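Local coordinates for hydroxymethyldihydropterin pyrophosphokinase-dihydropteroate synthase, putative (Plasmodium vivax, PDB 5Z79), which probably catalyses two successive steps of folate synthesis, pyrophosphorylation of hydroxymethyldihydropterin and condensation of the resulting diphosphate with 4-aminobenzoate to dihydropteroate, at residues Thr10-Ala15 / Cys104-Val109; Cys278-Ile283 / Glu293-Thr298; Gly352-Pro357 / Met662-Gln667; Thr88-Arg93 / Ile238-Thr243; Ser97-Tyr102 / Ile485-Arg490. All blocks are in the same frame, centred on the assembly; numbering follows the deposited sequence.

Contact 1 (Thr10-Ala15 / Cys104-Val109)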
# COMPACT_ATOMS: atom_id res chain seq x y z
N THR A 10 27.54 52.03 -3.26
CA THR A 10 27.44 50.89 -4.26
C THR A 10 26.86 49.59 -3.70
O THR A 10 27.62 48.70 -3.26
CB THR A 10 28.81 50.61 -4.93
N PRO A 11 25.51 49.45 -3.73
CA PRO A 11 24.91 48.13 -3.47
C PRO A 11 25.04 47.18 -4.67
O PRO A 11 25.17 47.63 -5.83
CB PRO A 11 23.43 48.45 -3.19
CG PRO A 11 23.17 49.80 -3.81
CD PRO A 11 24.49 50.49 -4.02
N ARG A 12 24.93 45.91 -4.38
CA ARG A 12 25.07 44.91 -5.38
C ARG A 12 23.88 44.64 -6.18
O ARG A 12 22.79 44.84 -5.76
CB ARG A 12 25.31 43.60 -4.70
CG ARG A 12 26.40 43.58 -3.69
CD ARG A 12 27.68 43.39 -4.44
NE ARG A 12 28.61 42.59 -3.70
CZ ARG A 12 29.89 42.89 -3.60
NH1 ARG A 12 30.34 43.98 -4.17
NH2 ARG A 12 30.70 42.11 -2.93
N ASN A 13 24.09 44.08 -7.33
CA ASN A 13 22.94 43.80 -8.18
C ASN A 13 22.51 42.35 -8.02
O ASN A 13 23.29 41.49 -7.60
CB ASN A 13 23.24 44.13 -9.64
CG ASN A 13 23.57 45.59 -9.86
OD1 ASN A 13 22.86 46.47 -9.41
ND2 ASN A 13 24.66 45.85 -10.57
N ILE A 14 21.23 42.12 -8.33
CA ILE A 14 20.54 40.83 -8.21
C ILE A 14 20.27 40.36 -9.62
O ILE A 14 19.65 41.07 -10.36
CB ILE A 14 19.19 41.07 -7.54
CG1 ILE A 14 19.40 41.47 -6.06
CG2 ILE A 14 18.25 39.89 -7.73
CD1 ILE A 14 20.26 40.53 -5.24
N ALA A 15 20.75 39.20 -10.00
CA ALA A 15 20.45 38.68 -11.31
C ALA A 15 19.91 37.31 -11.11
O ALA A 15 20.16 36.71 -10.10
CB ALA A 15 21.68 38.63 -12.18
N CYS A 104 19.40 39.12 2.81
CA CYS A 104 20.05 39.86 1.74
C CYS A 104 19.21 41.00 1.23
O CYS A 104 18.45 40.83 0.30
CB CYS A 104 20.42 38.95 0.57
SG CYS A 104 21.03 39.88 -0.87
N LYS A 105 19.39 42.19 1.79
CA LYS A 105 18.51 43.34 1.47
C LYS A 105 18.37 43.62 -0.02
O LYS A 105 17.27 43.94 -0.48
CB LYS A 105 18.94 44.61 2.23
CG LYS A 105 18.52 44.52 3.70
CD LYS A 105 19.35 45.43 4.59
CE LYS A 105 19.15 45.10 6.06
NZ LYS A 105 19.46 46.33 6.87
N GLU A 106 19.45 43.48 -0.77
CA GLU A 106 19.35 43.66 -2.21
C GLU A 106 18.22 42.81 -2.76
O GLU A 106 17.41 43.24 -3.57
CB GLU A 106 20.67 43.34 -2.92
CG GLU A 106 21.75 44.39 -2.70
CD GLU A 106 22.68 44.06 -1.53
OE1 GLU A 106 22.28 43.28 -0.63
OE2 GLU A 106 23.82 44.59 -1.52
N LEU A 107 18.15 41.59 -2.27
CA LEU A 107 17.11 40.66 -2.69
C LEU A 107 15.71 41.18 -2.29
O LEU A 107 14.83 41.33 -3.11
CB LEU A 107 17.41 39.27 -2.10
CG LEU A 107 16.52 38.10 -2.46
CD1 LEU A 107 16.20 38.05 -3.93
CD2 LEU A 107 17.25 36.83 -2.04
N GLU A 108 15.53 41.48 -1.03
CA GLU A 108 14.23 41.95 -0.58
C GLU A 108 13.72 42.97 -1.56
O GLU A 108 12.57 42.91 -2.02
CB GLU A 108 14.32 42.60 0.80
CG GLU A 108 14.40 41.59 1.92
CD GLU A 108 14.24 42.18 3.31
OE1 GLU A 108 13.97 43.40 3.46
OE2 GLU A 108 14.41 41.39 4.28
N VAL A 109 14.62 43.91 -1.86
CA VAL A 109 14.34 45.05 -2.70
C VAL A 109 13.99 44.60 -4.10
O VAL A 109 12.98 45.01 -4.66
CB VAL A 109 15.59 45.98 -2.75
CG1 VAL A 109 15.45 47.04 -3.83
CG2 VAL A 109 15.81 46.63 -1.38
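A helix start packs against the first strand of the pyrophosphokinase sheet here: Glu106 and Leu107 of helix 105-111 meet Arg12 and Ile14, at the beginning of strand 13-21. Glu106 reaches across to the backbone of 10-15, at Arg12. Its chain is bent at chi2 (94°), which turns CD aside. Glu106 OE2 accepts a weak hydrogen bond from Arg12 N at 3.3 Å. Glu106 OE2 also touches the aliphatic root of Arg12, at 3.5 Å from Arg12 CG. Further back, Glu106 CG lies 3.3 Å from Arg12 O. The guanidinium of Arg12 is not the partner of this carboxylate. Its NH2 forms a salt bridge with Glu96 instead.

Ile14 supplies the apolar half. Its CG1 sits beside the backbone N (chi1 -68°). Ile14 CD1 rests 3.7 Å from Glu106 CB and 3.8 Å from Leu107 N, on the first turn of the helix. Ile14 CG1 approaches Glu106 O at 3.6 Å. Cys104 is the N-cap residue, and its SG accepts a weak capping bond from Leu107 N.

Arg168 of strand 160-169 touches the side chains of Arg12, Cys104 and Glu106. Ile46 of strand 43-54 meets Cys104 and Leu107. The short helix therefore lies against several strands of the antiparallel sheet, in which strand 13-21 runs between strands 207-213 and 160-169.

Contact 2 (Cys278-Ile283 / Glu293-Thr298); sequences CLNDII and EAIRST
Arg296 and Asn280 meet with their side chains at about a right angle, and the amide and guanidinium planes are 78° apart. The Asn280 side chain has CG anti to the backbone N (chi1 -173°), and its OD1 accepts from Arg296 NE at 2.7 Å. The donor is tilted from the carbonyl plane, and the C=O...N angle is 114°. The same oxygen, Asn280 OD1, lies 3.4 Å from Arg296 CB, so the arginine chain curls round it. The chain is bent at chi2 and chi3. The guanidinium also reaches the backbone: Arg296 NH2 makes a weak hydrogen bond to Asn280 O at 2.6 Å, with that oxygen near the guanidinium plane. Arg296 thus meets both the side chain and the carbonyl of one residue, the first by a good bond and the second by a weak one.

Ile295 fills the other half of the contact. Ile295 CG2 faces the helix 273-282 backbone, 3.6 Å from Leu279 O, and touches Leu279 CB at 3.8 Å. The two side chains are inclined to each other, with Ile295 CD1 4.0 Å from Leu279 CD1. On the Ile283 side, Ile295 CG1 lies 3.5 Å from Ile283 O.

Ala294 is the N-cap residue of helix 295-310. Its O accepts from Thr298 N and from Thr298 OG1, which come from opposite faces of the carbonyl plane. Leu279 also touches Leu211, and Ile283 touches Phe212, both on strand 207-213. These are two consecutive helices of the pyrophosphokinase part joined by a short connection, the C-terminal part of helix 273-282 packed against the first turn of helix 295-310.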
# COMPACT_ATOMS: atom_id res chain seq x y z
N CYS A 278 10.94 26.15 -12.67
CA CYS A 278 12.03 26.57 -11.83
C CYS A 278 11.78 27.85 -10.97
O CYS A 278 11.86 27.78 -9.76
CB CYS A 278 13.23 26.85 -12.72
SG CYS A 278 14.01 25.42 -13.44
N LEU A 279 11.51 29.00 -11.60
CA LEU A 279 11.40 30.31 -10.88
C LEU A 279 10.31 30.26 -9.86
O LEU A 279 10.19 31.16 -9.04
CB LEU A 279 11.04 31.49 -11.78
CG LEU A 279 11.86 31.74 -13.03
CD1 LEU A 279 11.34 32.93 -13.82
CD2 LEU A 279 13.31 31.89 -12.65
N ASN A 280 9.45 29.27 -9.96
CA ASN A 280 8.38 29.17 -9.03
C ASN A 280 8.91 28.69 -7.67
O ASN A 280 8.28 28.89 -6.63
CB ASN A 280 7.33 28.24 -9.57
CG ASN A 280 6.11 28.23 -8.71
OD1 ASN A 280 5.57 29.30 -8.41
ND2 ASN A 280 5.69 27.04 -8.25
N ASP A 281 10.05 28.08 -7.70
CA ASP A 281 10.75 27.67 -6.51
C ASP A 281 11.41 28.79 -5.72
O ASP A 281 11.38 28.82 -4.53
CB ASP A 281 11.82 26.66 -6.87
CG ASP A 281 11.31 25.29 -6.93
OD1 ASP A 281 10.36 24.96 -6.24
OD2 ASP A 281 11.86 24.52 -7.68
N ILE A 282 11.92 29.75 -6.46
CA ILE A 282 12.85 30.75 -5.93
C ILE A 282 12.37 32.19 -5.86
O ILE A 282 12.76 32.86 -4.95
CB ILE A 282 14.19 30.66 -6.69
CG1 ILE A 282 14.03 30.92 -8.20
CG2 ILE A 282 14.81 29.29 -6.46
CD1 ILE A 282 15.13 31.76 -8.81
N ILE A 283 11.56 32.67 -6.81
CA ILE A 283 10.99 34.04 -6.81
C ILE A 283 9.49 34.11 -7.18
O ILE A 283 9.06 34.96 -7.95
CB ILE A 283 11.76 35.00 -7.74
CG1 ILE A 283 11.77 34.49 -9.18
CG2 ILE A 283 13.17 35.19 -7.23
CD1 ILE A 283 12.28 35.49 -10.18
N GLU A 293 1.07 39.31 -14.28
CA GLU A 293 0.95 38.88 -12.89
C GLU A 293 2.26 38.25 -12.43
O GLU A 293 3.14 37.99 -13.23
CB GLU A 293 -0.22 37.90 -12.74
CG GLU A 293 -1.61 38.51 -12.95
CD GLU A 293 -1.99 39.56 -11.88
OE1 GLU A 293 -1.36 39.57 -10.80
OE2 GLU A 293 -2.95 40.36 -12.11
N ALA A 294 2.37 37.99 -11.13
CA ALA A 294 3.57 37.38 -10.56
C ALA A 294 3.95 35.98 -11.11
O ALA A 294 3.24 35.39 -11.93
CB ALA A 294 3.44 37.32 -9.04
N ILE A 295 5.10 35.47 -10.68
CA ILE A 295 5.61 34.21 -11.20
C ILE A 295 4.65 33.05 -10.87
O ILE A 295 4.16 32.32 -11.77
CB ILE A 295 7.03 33.93 -10.67
CG1 ILE A 295 8.02 34.91 -11.30
CG2 ILE A 295 7.46 32.50 -10.95
CD1 ILE A 295 8.00 34.94 -12.81
N ARG A 296 4.35 32.90 -9.60
CA ARG A 296 3.43 31.86 -9.25
C ARG A 296 2.08 32.02 -9.96
O ARG A 296 1.58 31.05 -10.52
CB ARG A 296 3.25 31.70 -7.75
CG ARG A 296 2.50 30.43 -7.45
CD ARG A 296 2.88 29.80 -6.12
NE ARG A 296 4.23 29.22 -6.11
CZ ARG A 296 4.96 29.05 -4.99
NH1 ARG A 296 4.49 29.44 -3.81
NH2 ARG A 296 6.20 28.54 -5.03
N SER A 297 1.49 33.21 -10.00
CA SER A 297 0.19 33.34 -10.71
C SER A 297 0.35 32.83 -12.14
O SER A 297 -0.49 32.08 -12.62
CB SER A 297 -0.31 34.79 -10.68
OG SER A 297 -1.45 35.02 -11.49
N THR A 298 1.47 33.20 -12.76
CA THR A 298 1.74 32.90 -14.18
C THR A 298 1.99 31.42 -14.45
O THR A 298 1.69 30.93 -15.55
CB THR A 298 2.99 33.68 -14.69
OG1 THR A 298 2.79 35.10 -14.51
CG2 THR A 298 3.28 33.37 -16.18

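Contact 3 (Gly352-Pro357 / Met662-Gln667); sequences GLFVDP and MSHMRQ
This is a loop-to-loop contact at the surface of the dihydropteroate synthase part, a TIM-barrel fold. Leu353 and Phe354 lie in the loop between strand 336-342 and helix 357-369, and His664, Met665 and Arg666 in the loop before helix 671-691. No hydrogen bond joins the two segments; they meet by van der Waals contact.

Leu353 points at the other loop and lays CD1 on its backbone: Leu353 CD1 is 3.8 Å from His664 C and 3.9 Å from Met665 N. Its CB sits over the centre of the Phe354 ring.

Several polar partners hold the second loop. Arg580 donates to His664 O, and His664 NE2 has a weak hydrogen bond with Glu366. The side chain of Arg666 is about 8 Å from the bound 6-hydroxymethylpterin-diphosphate, so the contact lies near the bound pterin diphosphate but does not touch it. Phe354 also touches Ala360 and Arg363 of helix 357-369.

Phe354 and His664 form an oblique aromatic pair, with centroids 5.4 Å apart and planes at 53°. The two side chains cross at about a right angle. His664 ND1 lies at the edge of the phenyl ring, 3.4 Å from Phe354 CZ.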
# COMPACT_ATOMS: atom_id res chain seq x y z
N GLY A 352 29.29 -2.65 19.65
CA GLY A 352 30.43 -3.54 19.88
C GLY A 352 30.68 -4.54 18.77
O GLY A 352 31.64 -5.32 18.86
N LEU A 353 29.84 -4.51 17.73
CA LEU A 353 29.94 -5.47 16.61
C LEU A 353 30.87 -4.97 15.48
O LEU A 353 31.46 -5.77 14.74
CB LEU A 353 28.55 -5.80 16.03
CG LEU A 353 27.55 -6.55 16.93
CD1 LEU A 353 26.28 -6.90 16.15
CD2 LEU A 353 28.16 -7.81 17.54
N PHE A 354 30.99 -3.66 15.34
CA PHE A 354 31.67 -3.13 14.19
C PHE A 354 32.75 -2.14 14.57
O PHE A 354 33.16 -1.32 13.76
CB PHE A 354 30.64 -2.53 13.23
CG PHE A 354 29.64 -3.52 12.75
CD1 PHE A 354 30.05 -4.77 12.25
CD2 PHE A 354 28.29 -3.25 12.83
CE1 PHE A 354 29.12 -5.72 11.83
CE2 PHE A 354 27.35 -4.20 12.39
CZ PHE A 354 27.76 -5.43 11.89
N VAL A 355 33.24 -2.25 15.80
CA VAL A 355 34.38 -1.42 16.21
C VAL A 355 35.65 -1.80 15.43
O VAL A 355 36.22 -0.93 14.80
CB VAL A 355 34.59 -1.44 17.73
CG1 VAL A 355 33.39 -0.81 18.42
CG2 VAL A 355 34.82 -2.84 18.28
N ASP A 356 36.05 -3.08 15.40
CA ASP A 356 37.20 -3.50 14.57
C ASP A 356 37.00 -3.03 13.12
O ASP A 356 35.98 -3.36 12.51
CB ASP A 356 37.38 -5.03 14.61
CG ASP A 356 38.71 -5.52 13.94
OD1 ASP A 356 39.49 -4.69 13.40
OD2 ASP A 356 38.97 -6.76 13.97
N PRO A 357 37.96 -2.25 12.58
CA PRO A 357 37.82 -1.76 11.20
C PRO A 357 37.57 -2.85 10.15
O PRO A 357 36.78 -2.65 9.24
CB PRO A 357 39.15 -1.06 10.94
CG PRO A 357 39.56 -0.56 12.28
CD PRO A 357 39.10 -1.61 13.26
N MET A 662 17.50 -13.13 12.90
CA MET A 662 18.05 -11.79 12.85
C MET A 662 19.54 -11.94 12.57
O MET A 662 20.13 -13.04 12.77
CB MET A 662 17.89 -11.04 14.18
CG MET A 662 16.52 -11.14 14.81
SD MET A 662 16.56 -10.81 16.59
CE MET A 662 16.72 -12.47 17.27
N SER A 663 20.15 -10.86 12.09
CA SER A 663 21.59 -10.79 11.97
C SER A 663 22.02 -9.44 12.48
O SER A 663 21.23 -8.49 12.50
CB SER A 663 22.02 -10.96 10.52
OG SER A 663 21.69 -9.80 9.77
N HIS A 664 23.28 -9.35 12.91
CA HIS A 664 23.86 -8.05 13.32
C HIS A 664 22.99 -7.37 14.41
O HIS A 664 22.61 -6.19 14.33
CB HIS A 664 24.10 -7.18 12.05
CG HIS A 664 24.93 -7.88 11.01
ND1 HIS A 664 26.18 -8.42 11.30
CD2 HIS A 664 24.68 -8.17 9.71
CE1 HIS A 664 26.68 -8.99 10.21
NE2 HIS A 664 25.79 -8.86 9.23
N MET A 665 22.71 -8.18 15.43
CA MET A 665 21.81 -7.89 16.55
C MET A 665 22.58 -8.33 17.83
O MET A 665 22.96 -9.52 17.98
CB MET A 665 20.47 -8.67 16.36
CG MET A 665 19.43 -8.47 17.47
SD MET A 665 18.63 -6.82 17.43
CE MET A 665 18.58 -6.44 19.18
N ARG A 666 22.85 -7.37 18.72
CA ARG A 666 23.53 -7.63 20.01
C ARG A 666 22.91 -8.86 20.70
O ARG A 666 21.69 -8.97 20.77
CB ARG A 666 23.40 -6.41 20.95
CG ARG A 666 24.37 -5.26 20.63
CD ARG A 666 24.08 -3.95 21.41
NE ARG A 666 24.51 -3.97 22.84
CZ ARG A 666 24.24 -3.03 23.75
NH1 ARG A 666 23.53 -1.94 23.43
NH2 ARG A 666 24.67 -3.17 25.00
N GLN A 667 23.74 -9.78 21.20
CA GLN A 667 23.23 -10.93 21.98
C GLN A 667 22.68 -10.53 23.37
O GLN A 667 22.17 -11.38 24.12
CB GLN A 667 24.33 -12.00 22.16
CG GLN A 667 24.44 -13.03 21.04
CD GLN A 667 25.79 -13.75 21.06
OE1 GLN A 667 25.91 -14.89 21.52
NE2 GLN A 667 26.82 -13.06 20.59

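Contact 4 (Thr88-Arg93 / Ile238-Thr243)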
# COMPACT_ATOMS: atom_id res chain seq x y z
N THR A 88 43.15 25.33 -12.90
CA THR A 88 43.75 26.14 -13.97
C THR A 88 42.95 27.43 -14.35
O THR A 88 43.40 28.27 -15.15
CB THR A 88 43.93 25.28 -15.24
OG1 THR A 88 42.65 25.01 -15.86
CG2 THR A 88 44.62 23.96 -14.89
N VAL A 89 41.76 27.59 -13.77
CA VAL A 89 40.98 28.78 -14.10
C VAL A 89 41.49 29.98 -13.34
O VAL A 89 41.67 29.96 -12.12
CB VAL A 89 39.46 28.59 -13.88
CG1 VAL A 89 38.94 27.51 -14.83
CG2 VAL A 89 39.12 28.21 -12.44
N GLU A 90 41.69 31.04 -14.08
CA GLU A 90 42.16 32.30 -13.62
C GLU A 90 41.24 32.84 -12.51
O GLU A 90 40.08 32.59 -12.55
CB GLU A 90 42.04 33.23 -14.84
CG GLU A 90 42.67 32.74 -16.16
CD GLU A 90 41.81 32.92 -17.42
OE1 GLU A 90 40.74 32.28 -17.55
OE2 GLU A 90 42.22 33.65 -18.34
N ASN A 91 41.76 33.57 -11.52
CA ASN A 91 41.00 34.19 -10.38
C ASN A 91 40.10 35.39 -10.70
O ASN A 91 40.35 36.14 -11.65
CB ASN A 91 41.99 34.72 -9.33
CG ASN A 91 42.60 33.64 -8.51
OD1 ASN A 91 41.92 32.87 -7.89
ND2 ASN A 91 43.91 33.60 -8.48
N SER A 92 39.11 35.61 -9.83
CA SER A 92 38.25 36.79 -9.89
C SER A 92 39.00 37.92 -9.29
O SER A 92 39.70 37.74 -8.33
CB SER A 92 36.99 36.55 -9.05
OG SER A 92 36.10 37.66 -9.08
N ARG A 93 38.85 39.11 -9.84
CA ARG A 93 39.40 40.30 -9.23
C ARG A 93 38.66 40.69 -8.01
O ARG A 93 39.16 41.45 -7.19
CB ARG A 93 39.31 41.46 -10.17
CG ARG A 93 40.43 41.46 -11.17
CD ARG A 93 40.17 42.59 -12.12
NE ARG A 93 41.10 42.53 -13.23
CZ ARG A 93 42.24 43.18 -13.29
NH1 ARG A 93 42.63 43.97 -12.29
NH2 ARG A 93 42.97 43.05 -14.37
N ILE A 238 38.40 39.80 -14.27
CA ILE A 238 39.16 38.55 -14.23
C ILE A 238 40.64 38.74 -14.53
O ILE A 238 40.96 39.31 -15.55
CB ILE A 238 38.64 37.55 -15.29
CG1 ILE A 238 37.20 37.12 -14.99
CG2 ILE A 238 39.54 36.32 -15.37
CD1 ILE A 238 36.63 36.10 -15.96
N HIS A 239 41.53 38.21 -13.68
CA HIS A 239 42.97 38.18 -13.98
C HIS A 239 43.32 37.20 -15.09
O HIS A 239 43.87 36.13 -14.83
CB HIS A 239 43.79 37.72 -12.77
CG HIS A 239 43.69 38.60 -11.58
ND1 HIS A 239 44.05 39.92 -11.60
CD2 HIS A 239 43.28 38.34 -10.31
CE1 HIS A 239 43.85 40.44 -10.41
NE2 HIS A 239 43.38 39.50 -9.61
N ILE A 240 43.05 37.56 -16.32
CA ILE A 240 43.29 36.64 -17.42
C ILE A 240 44.78 36.32 -17.59
O ILE A 240 45.60 37.21 -17.60
CB ILE A 240 42.71 37.15 -18.77
CG1 ILE A 240 43.33 38.47 -19.20
CG2 ILE A 240 41.18 37.27 -18.71
CD1 ILE A 240 42.95 38.90 -20.62
N ASN A 241 45.12 35.05 -17.76
CA ASN A 241 46.47 34.68 -18.11
C ASN A 241 46.91 35.23 -19.47
O ASN A 241 46.14 35.21 -20.44
CB ASN A 241 46.60 33.18 -18.10
CG ASN A 241 46.56 32.62 -16.69
OD1 ASN A 241 45.61 31.98 -16.28
ND2 ASN A 241 47.63 32.87 -15.94
N HIS A 242 48.15 35.72 -19.52
CA HIS A 242 48.71 36.37 -20.69
C HIS A 242 49.85 35.59 -21.37
O HIS A 242 50.47 36.10 -22.31
CB HIS A 242 49.23 37.76 -20.30
CG HIS A 242 48.29 38.88 -20.63
ND1 HIS A 242 48.49 39.74 -21.70
CD2 HIS A 242 47.14 39.28 -20.04
CE1 HIS A 242 47.51 40.62 -21.74
NE2 HIS A 242 46.67 40.37 -20.74
N THR A 243 50.15 34.41 -20.90
CA THR A 243 51.29 33.67 -21.41
C THR A 243 51.15 32.80 -22.64
O THR A 243 50.19 32.15 -22.83
CB THR A 243 52.02 32.96 -20.26
OG1 THR A 243 51.15 32.06 -19.58
CG2 THR A 243 52.57 33.92 -19.28
O HOH W 1 43.18 34.28 -21.23
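Two loops of the pyrophosphokinase part meet through a single beta bridge between Ser92 and Ile238, beside an inverse gamma turn centred on His239. His239 N donates to Asn91 O at 3.1 Å.

Glu90 makes the second polar link. Glu90 OE2 accepts from Asn241 N at 3.3 Å through its anti lone pair. A water donates to the same OE2 and to Asn241 O, bridging the loops again. The carboxylate plane of Glu90 is almost parallel to the amide plane of Asn241, 8° apart. Closer to the backbone, Glu90 CB lies 3.4 Å from His239 O. Glu90 OE1 is hydrogen-bonded to Tyr183 OH.

Arg93 covers a face of the His239 ring. Arg93 CG forms a CH-pi contact, 3.9 Å from the centroid of the His239 ring. The chain is extended from CG to NE. His239 ND1 lies over the centre of one face of the Arg93 guanidinium. These two planes are 42° apart.

Glu90 is buried, yet its carboxylate is shared among a backbone N-H, a water and a tyrosine hydroxyl. The Asn241 N-H and the water link the two loops. Tyr183 and, through a long, weak ion pair, Arg248 add to what probably stabilises the negative charge.

Contact 5 (Ser97-Tyr102 / Ile485-Arg490)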
# COMPACT_ATOMS: atom_id res chain seq x y z
N SER A 97 33.23 37.39 1.01
CA SER A 97 33.54 36.72 2.27
C SER A 97 32.70 35.49 2.30
O SER A 97 31.54 35.52 1.89
CB SER A 97 33.26 37.59 3.51
OG SER A 97 31.94 37.45 3.99
N GLU A 98 33.27 34.40 2.78
CA GLU A 98 32.53 33.17 2.85
C GLU A 98 31.79 33.00 4.20
O GLU A 98 31.28 31.93 4.50
CB GLU A 98 33.50 32.02 2.59
CG GLU A 98 34.30 32.09 1.29
CD GLU A 98 34.38 30.70 0.62
OE1 GLU A 98 35.19 29.81 1.07
OE2 GLU A 98 33.56 30.47 -0.34
N ASP A 99 31.74 34.05 5.01
CA ASP A 99 30.91 34.08 6.21
C ASP A 99 29.42 33.70 5.94
O ASP A 99 28.87 34.01 4.87
CB ASP A 99 30.92 35.50 6.80
CG ASP A 99 32.36 35.99 7.22
OD1 ASP A 99 33.30 35.15 7.29
OD2 ASP A 99 32.55 37.21 7.52
N LEU A 100 28.80 33.03 6.91
CA LEU A 100 27.35 32.75 6.89
C LEU A 100 26.60 34.06 6.97
O LEU A 100 27.00 34.94 7.72
CB LEU A 100 26.91 31.91 8.10
CG LEU A 100 27.42 30.47 8.28
CD1 LEU A 100 26.77 29.84 9.50
CD2 LEU A 100 27.18 29.61 7.04
N ILE A 101 25.49 34.13 6.22
CA ILE A 101 24.63 35.30 6.12
C ILE A 101 23.23 34.91 6.52
O ILE A 101 22.90 33.75 6.46
CB ILE A 101 24.63 35.91 4.70
CG1 ILE A 101 24.11 34.95 3.63
CG2 ILE A 101 26.05 36.27 4.30
CD1 ILE A 101 23.91 35.59 2.27
N TYR A 102 22.41 35.86 6.94
CA TYR A 102 21.06 35.56 7.44
C TYR A 102 19.95 36.34 6.72
O TYR A 102 18.78 36.23 7.08
CB TYR A 102 21.03 35.86 8.94
CG TYR A 102 22.15 35.16 9.67
CD1 TYR A 102 23.43 35.72 9.72
CD2 TYR A 102 21.94 33.92 10.26
CE1 TYR A 102 24.46 35.07 10.38
CE2 TYR A 102 22.96 33.24 10.90
CZ TYR A 102 24.22 33.81 10.97
OH TYR A 102 25.23 33.14 11.61
N ILE A 485 29.26 24.21 9.83
CA ILE A 485 29.45 22.99 9.05
C ILE A 485 28.87 23.09 7.64
O ILE A 485 29.31 22.43 6.73
CB ILE A 485 28.85 21.80 9.82
CG1 ILE A 485 29.42 20.48 9.34
CG2 ILE A 485 27.34 21.79 9.71
CD1 ILE A 485 29.33 19.40 10.40
N ILE A 486 27.88 23.96 7.48
CA ILE A 486 27.34 24.31 6.18
C ILE A 486 28.39 24.76 5.14
O ILE A 486 28.24 24.48 3.97
CB ILE A 486 26.33 25.45 6.32
CG1 ILE A 486 25.14 25.03 7.17
CG2 ILE A 486 25.84 25.93 4.97
CD1 ILE A 486 24.24 26.21 7.52
N LYS A 487 29.43 25.48 5.54
CA LYS A 487 30.44 26.01 4.59
C LYS A 487 31.26 24.88 3.98
O LYS A 487 31.94 25.06 2.97
CB LYS A 487 31.41 26.97 5.29
CG LYS A 487 30.75 28.04 6.13
CD LYS A 487 31.76 28.74 7.01
CE LYS A 487 31.25 30.12 7.40
NZ LYS A 487 32.33 31.01 7.94
N LEU A 488 31.21 23.73 4.66
CA LEU A 488 31.88 22.51 4.26
C LEU A 488 31.09 21.66 3.26
O LEU A 488 31.62 20.70 2.70
CB LEU A 488 32.15 21.65 5.48
CG LEU A 488 33.14 22.20 6.50
CD1 LEU A 488 33.30 21.14 7.59
CD2 LEU A 488 34.49 22.53 5.87
N LEU A 489 29.82 22.03 3.06
CA LEU A 489 28.99 21.39 2.05
C LEU A 489 29.31 21.83 0.63
O LEU A 489 28.83 21.26 -0.33
CB LEU A 489 27.53 21.66 2.34
CG LEU A 489 27.10 20.99 3.64
CD1 LEU A 489 25.69 21.47 3.95
CD2 LEU A 489 27.16 19.46 3.52
N ARG A 490 30.15 22.83 0.48
CA ARG A 490 30.42 23.35 -0.83
C ARG A 490 31.88 23.74 -0.87
O ARG A 490 32.30 24.64 -0.17
CB ARG A 490 29.52 24.54 -1.06
CG ARG A 490 29.54 25.05 -2.49
CD ARG A 490 28.43 26.08 -2.62
NE ARG A 490 28.21 26.72 -1.31
CZ ARG A 490 28.82 27.84 -0.88
NH1 ARG A 490 29.72 28.50 -1.65
NH2 ARG A 490 28.52 28.32 0.33
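Apolar contact comes chiefly from Leu100 and Lys487, whose side chains cross at a slant. The Lys487 chain is extended beyond CG, which lays it against the leucine. Lys487 CE lies 3.9 Å from Leu100 CG, and Lys487 CG lies 4.0 Å from Leu100 CD2. The same methyl, Leu100 CD2, reaches Ile486 CB at 4.3 Å.

Backbone contact follows along the lysine chain. Lys487 CE sits 3.4 Å from Glu98 O and 3.8 Å from Leu100 N. No hydrogen bond spans the two segments.

Charges are near but not paired. Asp99 OD1 is 4.3 Å from Lys487 NZ, and Glu98 OE2 is 4.5 Å from Arg490 NH1. At such separations any attraction is probably modest. The basic groups have closer partners: Lys487 NZ pairs with Glu484, and Arg490 NH1 with Glu39, a residue of helix 27-42.

Ile486 is also packed on Phe533 and Leu534 of helix 519-536, and Ile101 N donates to Asn537. Residues 485-488 belong to a 3-10 segment of the synthase part that begins earlier in the chain, while 97-102 belong to a long loop that precedes helix 105-111. This is a domain interface within one chain, joining the pyrophosphokinase part to the TIM-barrel synthase.

Overall arrangement
From the N terminus, contact 1 closes the first loop, bringing helix 105-111 back to the start of strand 13-21. The loop between strand 43-54 and that helix carries 88-93 and 97-102, the first segments of contacts 4 and 5. Contact 4 ties it to 238-243 and crosses contact 1. Contact 5 ties it to the synthase part and crosses both contacts 1 and 4. Contact 2 is a short local closure between two helices and falls within the span of contact 5. Contact 3 joins two loops of the barrel whose closest ends are 305 residues apart. It crosses contact 5, and its centre is about 54 Å from that of contact 1.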